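Local coordinates for 2-keto acid:ferredoxin oxidoreductase subunit alpha (PDB 4WBX), which probably serves as the alpha subunit of an enzyme that oxidatively decarboxylates 2-oxoglutarate with coenzyme A to succinyl-CoA and passes the electrons to ferredoxin, at residues Leu152-Pro157 with Ile182-Ala187; Leu335-Ala340 with Asn365-Val370. One frame throughout, in Å; residues are numbered along the deposited sequence.

Contact 1 comes first along the chain and closes before contact 2 opens; their centres lie about 24 Å apart, and about 13 Å separates their nearest atoms. Contact 1 pairs neighbouring strands 153-155 and 180-186 in the large mixed sheet of the thiamine diphosphate-binding domain, at the centre of the chain. Contact 2 sits at the surface, in the part that belongs to core domain II of pyruvate:ferredoxin oxidoreductases, where helix 333-341 meets the loop leading into strand 369-374 of a separate two-stranded sheet. Strand 324-329 ties the regions together: it lies antiparallel beside strand 153-155, and the chain then runs on into helix 333-341. Each contact thus joins elements within its own unit.

Contact 1. Residues Leu152-Pro157 with Ile182-Ala187; sequences LIVLSP and ILLTDA
Strand 153-155 and residues 182-186 of strand 180-186 run parallel, their axes 30° apart, and their backbones zip together where Ile182 N gives a hydrogen bond to Ile153 O, Ile182 O receives Leu155 N (2.9 Å), and Leu184 N reaches Leu155 O. On one face of the sheet Val154 and Ile182 lie side by side and point the same way, with Val154 CG2 4.2 Å from Ile182 CB. The other branch, Val154 CG1, is anti to the backbone N (chi1 179°) and leans the opposite way along the strand to meet Leu184 CB at 3.8 Å. This is the parallel pair of a beta-alpha-beta unit whose connecting helix, 160-176, packs over the other face through Phe166 against Leu183 and Pro157. On that face Leu183 CD1 approaches both Leu155 CB (4.3 Å) and Pro157 CD. Beyond the last bridge the proline ring lies across Thr185 at about a right angle, its CG 3.4 Å from Thr185 OG1, while Pro157 CD sits 3.2 Å from Leu184 O. Ser156 OG turns to a hydrogen bond with Thr299 OG1.

Contact 2. Residues Leu335-Ala340 with Asn365-Val370; sequences LIERIA and NGKAEV
Glu337 meets Asn365 and Lys367 with its carboxylate, the polar part of an interface between helix 333-341 and the loop ahead of strand 369-374. Its CG stands anti to the backbone N (chi1 172°), and a bend at chi2 of 88° brings the acid group over to the loop. There Glu337 OE1 accepts the backbone N-H of Asn365 at 3.0 Å, on the syn side but 34° out of the carboxylate plane. Glu337 OE2 takes a weak bond of 3.4 Å from Asn365 ND2, amide and carboxylate nearly coplanar. One firm and one weak bond from the same residue should restrict the carboxylate's rotation only modestly. The aliphatic part of Lys367 crosses the same acid, with CD 3.3 Å from Glu337 OE1, before its NZ forms a salt bridge with Glu341. The helix leads into strand 345-350, which with helix 356-363 and strand 369-374 forms a beta-alpha-beta crossover; the Asn365 loop joins its helix to its last strand, and Asn365 also packs on Gly366 of the second subunit, another copy of this protein. Three residues on, nearly one turn, Ala340 points its methyl toward the loop: CB lies 3.8 Å from Ala368 CB and 3.9 Å from Lys367 CB. Ala368 CB rests 3.4 Å from Ala340 O, which comes within 2.9 Å of Lys367 O without a hydrogen bond, a probably unfavourable meeting of two acceptors.

Contact 1. Residues Leu152-Pro157 with Ile182-Ala187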
loop_
_atom_site.group_PDB
_atom_site.type_symbol
_atom_site.label_atom_id
_atom_site.label_comp_id
_atom_site.label_asym_id
_atom_site.label_seq_id
_atom_site.Cartn_x
_atom_site.Cartn_y
_atom_site.Cartn_z
ATOM N N LEU A 152 -13.628 2.205 -19.494
ATOM C CA LEU A 152 -12.284 2.156 -20.032
ATOM C C LEU A 152 -12.253 1.077 -21.098
ATOM O O LEU A 152 -13.196 0.297 -21.241
ATOM C CB LEU A 152 -11.230 1.900 -18.930
ATOM C CG LEU A 152 -11.405 0.731 -17.944
ATOM C CD1 LEU A 152 -11.228 -0.606 -18.622
ATOM C CD2 LEU A 152 -10.444 0.841 -16.778
ATOM N N ILE A 153 -11.141 1.026 -21.811
ATOM C CA ILE A 153 -10.981 0.117 -22.924
ATOM C C ILE A 153 -10.124 -1.085 -22.540
ATOM O O ILE A 153 -9.165 -0.968 -21.778
ATOM C CB ILE A 153 -10.383 0.874 -24.101
ATOM C CG1 ILE A 153 -11.236 2.130 -24.348
ATOM C CG2 ILE A 153 -10.301 -0.021 -25.321
ATOM C CD1 ILE A 153 -10.592 3.138 -25.232
ATOM N N VAL A 154 -10.506 -2.245 -23.045
ATOM C CA VAL A 154 -9.794 -3.491 -22.797
ATOM C C VAL A 154 -9.613 -4.285 -24.103
ATOM O O VAL A 154 -10.584 -4.587 -24.801
ATOM C CB VAL A 154 -10.545 -4.351 -21.784
ATOM C CG1 VAL A 154 -9.821 -5.676 -21.539
ATOM C CG2 VAL A 154 -10.751 -3.575 -20.510
ATOM N N LEU A 155 -8.365 -4.615 -24.423
ATOM C CA LEU A 155 -8.025 -5.294 -25.668
ATOM C C LEU A 155 -7.384 -6.623 -25.372
ATOM O O LEU A 155 -6.669 -6.775 -24.375
ATOM C CB LEU A 155 -7.087 -4.441 -26.510
ATOM C CG LEU A 155 -7.644 -3.030 -26.735
ATOM C CD1 LEU A 155 -6.740 -2.191 -27.615
ATOM C CD2 LEU A 155 -9.043 -3.060 -27.306
ATOM N N SER A 156 -7.644 -7.588 -26.247
ATOM C CA SER A 156 -7.173 -8.942 -26.028
ATOM C C SER A 156 -6.461 -9.501 -27.254
ATOM O O SER A 156 -7.091 -9.780 -28.264
ATOM C CB SER A 156 -8.342 -9.839 -25.652
ATOM O OG SER A 156 -7.871 -11.131 -25.332
ATOM N N PRO A 157 -5.141 -9.687 -27.157
ATOM C CA PRO A 157 -4.365 -10.156 -28.308
ATOM C C PRO A 157 -4.375 -11.682 -28.416
ATOM O O PRO A 157 -4.239 -12.367 -27.397
ATOM C CB PRO A 157 -2.967 -9.633 -28.001
ATOM C CG PRO A 157 -2.884 -9.744 -26.459
ATOM C CD PRO A 157 -4.309 -9.556 -25.945
ATOM N N ILE A 182 -6.405 -0.931 -21.050
ATOM C CA ILE A 182 -5.861 -2.191 -20.577
ATOM C C ILE A 182 -5.639 -3.207 -21.693
ATOM O O ILE A 182 -6.574 -3.593 -22.402
ATOM C CB ILE A 182 -6.769 -2.809 -19.550
ATOM C CG1 ILE A 182 -6.949 -1.820 -18.403
ATOM C CG2 ILE A 182 -6.187 -4.155 -19.076
ATOM C CD1 ILE A 182 -7.620 -2.450 -17.194
ATOM N N LEU A 183 -4.395 -3.643 -21.841
ATOM C CA LEU A 183 -4.072 -4.701 -22.779
ATOM C C LEU A 183 -4.126 -5.981 -22.003
ATOM O O LEU A 183 -3.229 -6.275 -21.223
ATOM C CB LEU A 183 -2.696 -4.496 -23.384
ATOM C CG LEU A 183 -2.209 -5.561 -24.355
ATOM C CD1 LEU A 183 -3.073 -5.552 -25.583
ATOM C CD2 LEU A 183 -0.767 -5.289 -24.710
ATOM N N LEU A 184 -5.191 -6.739 -22.179
ATOM C CA LEU A 184 -5.379 -7.917 -21.353
ATOM C C LEU A 184 -4.844 -9.193 -22.052
ATOM O O LEU A 184 -5.451 -9.721 -22.994
ATOM C CB LEU A 184 -6.861 -8.049 -21.006
ATOM C CG LEU A 184 -7.176 -9.253 -20.137
ATOM C CD1 LEU A 184 -6.408 -9.170 -18.821
ATOM C CD2 LEU A 184 -8.674 -9.349 -19.917
ATOM N N THR A 185 -3.700 -9.690 -21.602
ATOM C CA THR A 185 -3.096 -10.826 -22.269
ATOM C C THR A 185 -2.822 -11.976 -21.290
ATOM O O THR A 185 -3.305 -11.957 -20.151
ATOM C CB THR A 185 -1.792 -10.413 -22.993
ATOM O OG1 THR A 185 -1.425 -11.426 -23.942
ATOM C CG2 THR A 185 -0.654 -10.208 -22.002
ATOM N N ASP A 186 -2.066 -12.979 -21.747
ATOM C CA ASP A 186 -1.792 -14.179 -20.959
ATOM C C ASP A 186 -0.342 -14.587 -21.119
ATOM O O ASP A 186 0.332 -14.110 -22.020
ATOM C CB ASP A 186 -2.710 -15.334 -21.371
ATOM C CG ASP A 186 -2.557 -15.706 -22.831
ATOM O OD1 ASP A 186 -1.649 -16.497 -23.142
ATOM O OD2 ASP A 186 -3.337 -15.214 -23.674
ATOM N N ALA A 187 0.122 -15.461 -20.230
ATOM C CA ALA A 187 1.507 -15.913 -20.189
ATOM C C ALA A 187 1.961 -16.567 -21.490
ATOM O O ALA A 187 3.107 -16.423 -21.908
ATOM C CB ALA A 187 1.690 -16.886 -19.044
#

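Contact 2. Residues Leu335-Ala340 with Asn365-Val370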
loop_
_atom_site.group_PDB
_atom_site.type_symbol
_atom_site.label_atom_id
_atom_site.label_comp_id
_atom_site.label_asym_id
_atom_site.label_seq_id
_atom_site.Cartn_x
_atom_site.Cartn_y
_atom_site.Cartn_z
ATOM N N LEU A 335 -24.063 -6.977 -31.644
ATOM C CA LEU A 335 -23.415 -7.887 -32.570
ATOM C C LEU A 335 -23.622 -9.346 -32.159
ATOM O O LEU A 335 -23.915 -10.197 -33.001
ATOM C CB LEU A 335 -21.930 -7.578 -32.667
ATOM C CG LEU A 335 -21.044 -8.536 -33.459
ATOM C CD1 LEU A 335 -20.001 -7.712 -34.151
ATOM C CD2 LEU A 335 -20.372 -9.569 -32.562
ATOM N N ILE A 336 -23.468 -9.637 -30.869
ATOM C CA ILE A 336 -23.657 -11.001 -30.376
ATOM C C ILE A 336 -25.122 -11.406 -30.562
ATOM O O ILE A 336 -25.433 -12.582 -30.746
ATOM C CB ILE A 336 -23.260 -11.139 -28.884
ATOM C CG1 ILE A 336 -21.825 -10.668 -28.662
ATOM C CG2 ILE A 336 -23.410 -12.572 -28.402
ATOM C CD1 ILE A 336 -20.794 -11.490 -29.370
ATOM N N GLU A 337 -26.010 -10.417 -30.514
ATOM C CA GLU A 337 -27.428 -10.622 -30.753
ATOM C C GLU A 337 -27.657 -11.115 -32.180
ATOM O O GLU A 337 -28.196 -12.200 -32.417
ATOM C CB GLU A 337 -28.175 -9.313 -30.493
ATOM C CG GLU A 337 -29.625 -9.315 -30.874
ATOM C CD GLU A 337 -30.484 -9.802 -29.742
ATOM O OE1 GLU A 337 -30.347 -10.989 -29.374
ATOM O OE2 GLU A 337 -31.282 -8.998 -29.213
ATOM N N ARG A 338 -27.219 -10.306 -33.131
ATOM C CA ARG A 338 -27.322 -10.640 -34.541
ATOM C C ARG A 338 -26.751 -12.017 -34.860
ATOM O O ARG A 338 -27.324 -12.748 -35.669
ATOM C CB ARG A 338 -26.635 -9.563 -35.375
ATOM C CG ARG A 338 -26.972 -8.175 -34.866
ATOM C CD ARG A 338 -26.120 -7.096 -35.503
ATOM N NE ARG A 338 -26.970 -6.004 -35.965
ATOM C CZ ARG A 338 -26.547 -4.983 -36.700
ATOM N NH1 ARG A 338 -25.270 -4.908 -37.047
ATOM N NH2 ARG A 338 -27.406 -4.045 -37.086
ATOM N N ILE A 339 -25.643 -12.381 -34.219
ATOM C CA ILE A 339 -25.028 -13.697 -34.434
ATOM C C ILE A 339 -25.808 -14.818 -33.726
ATOM O O ILE A 339 -25.815 -15.964 -34.181
ATOM C CB ILE A 339 -23.554 -13.688 -33.977
ATOM C CG1 ILE A 339 -22.755 -12.706 -34.834
ATOM C CG2 ILE A 339 -22.913 -15.074 -34.023
ATOM C CD1 ILE A 339 -21.261 -12.828 -34.659
ATOM N N ALA A 340 -26.484 -14.481 -32.630
ATOM C CA ALA A 340 -27.336 -15.443 -31.926
ATOM C C ALA A 340 -28.414 -15.987 -32.859
ATOM O O ALA A 340 -28.532 -17.205 -33.052
ATOM C CB ALA A 340 -27.977 -14.804 -30.693
ATOM N N ASN A 365 -29.845 -12.322 -26.726
ATOM C CA ASN A 365 -31.106 -12.023 -26.038
ATOM C C ASN A 365 -32.043 -13.213 -25.980
ATOM O O ASN A 365 -33.221 -13.079 -26.288
ATOM C CB ASN A 365 -31.825 -10.863 -26.725
ATOM C CG ASN A 365 -32.493 -9.932 -25.752
ATOM O OD1 ASN A 365 -32.681 -10.270 -24.588
ATOM N ND2 ASN A 365 -32.851 -8.739 -26.221
ATOM N N GLY A 366 -31.511 -14.373 -25.599
ATOM C CA GLY A 366 -32.256 -15.618 -25.615
ATOM C C GLY A 366 -32.260 -16.323 -26.955
ATOM O O GLY A 366 -32.672 -17.482 -27.053
ATOM N N LYS A 367 -31.773 -15.629 -27.980
ATOM C CA LYS A 367 -31.924 -16.073 -29.362
ATOM C C LYS A 367 -30.891 -17.108 -29.817
ATOM O O LYS A 367 -30.667 -17.267 -31.021
ATOM C CB LYS A 367 -31.879 -14.859 -30.289
ATOM C CG LYS A 367 -32.877 -13.784 -29.895
ATOM C CD LYS A 367 -32.809 -12.593 -30.817
ATOM C CE LYS A 367 -33.813 -11.520 -30.407
ATOM N NZ LYS A 367 -34.719 -11.117 -31.527
ATOM N N ALA A 368 -30.277 -17.805 -28.858
ATOM C CA ALA A 368 -29.390 -18.942 -29.132
ATOM C C ALA A 368 -28.945 -19.553 -27.816
ATOM O O ALA A 368 -28.819 -18.842 -26.826
ATOM C CB ALA A 368 -28.182 -18.521 -29.950
ATOM N N GLU A 369 -28.715 -20.861 -27.791
ATOM C CA GLU A 369 -28.188 -21.487 -26.581
ATOM C C GLU A 369 -26.719 -21.102 -26.442
ATOM O O GLU A 369 -25.987 -21.051 -27.430
ATOM C CB GLU A 369 -28.356 -23.010 -26.610
ATOM N N VAL A 370 -26.298 -20.801 -25.216
ATOM C CA VAL A 370 -24.934 -20.351 -24.962
ATOM C C VAL A 370 -24.256 -21.272 -23.950
ATOM O O VAL A 370 -24.749 -21.453 -22.840
ATOM C CB VAL A 370 -24.921 -18.898 -24.460
ATOM C CG1 VAL A 370 -23.502 -18.439 -24.225
ATOM C CG2 VAL A 370 -25.608 -17.989 -25.462
#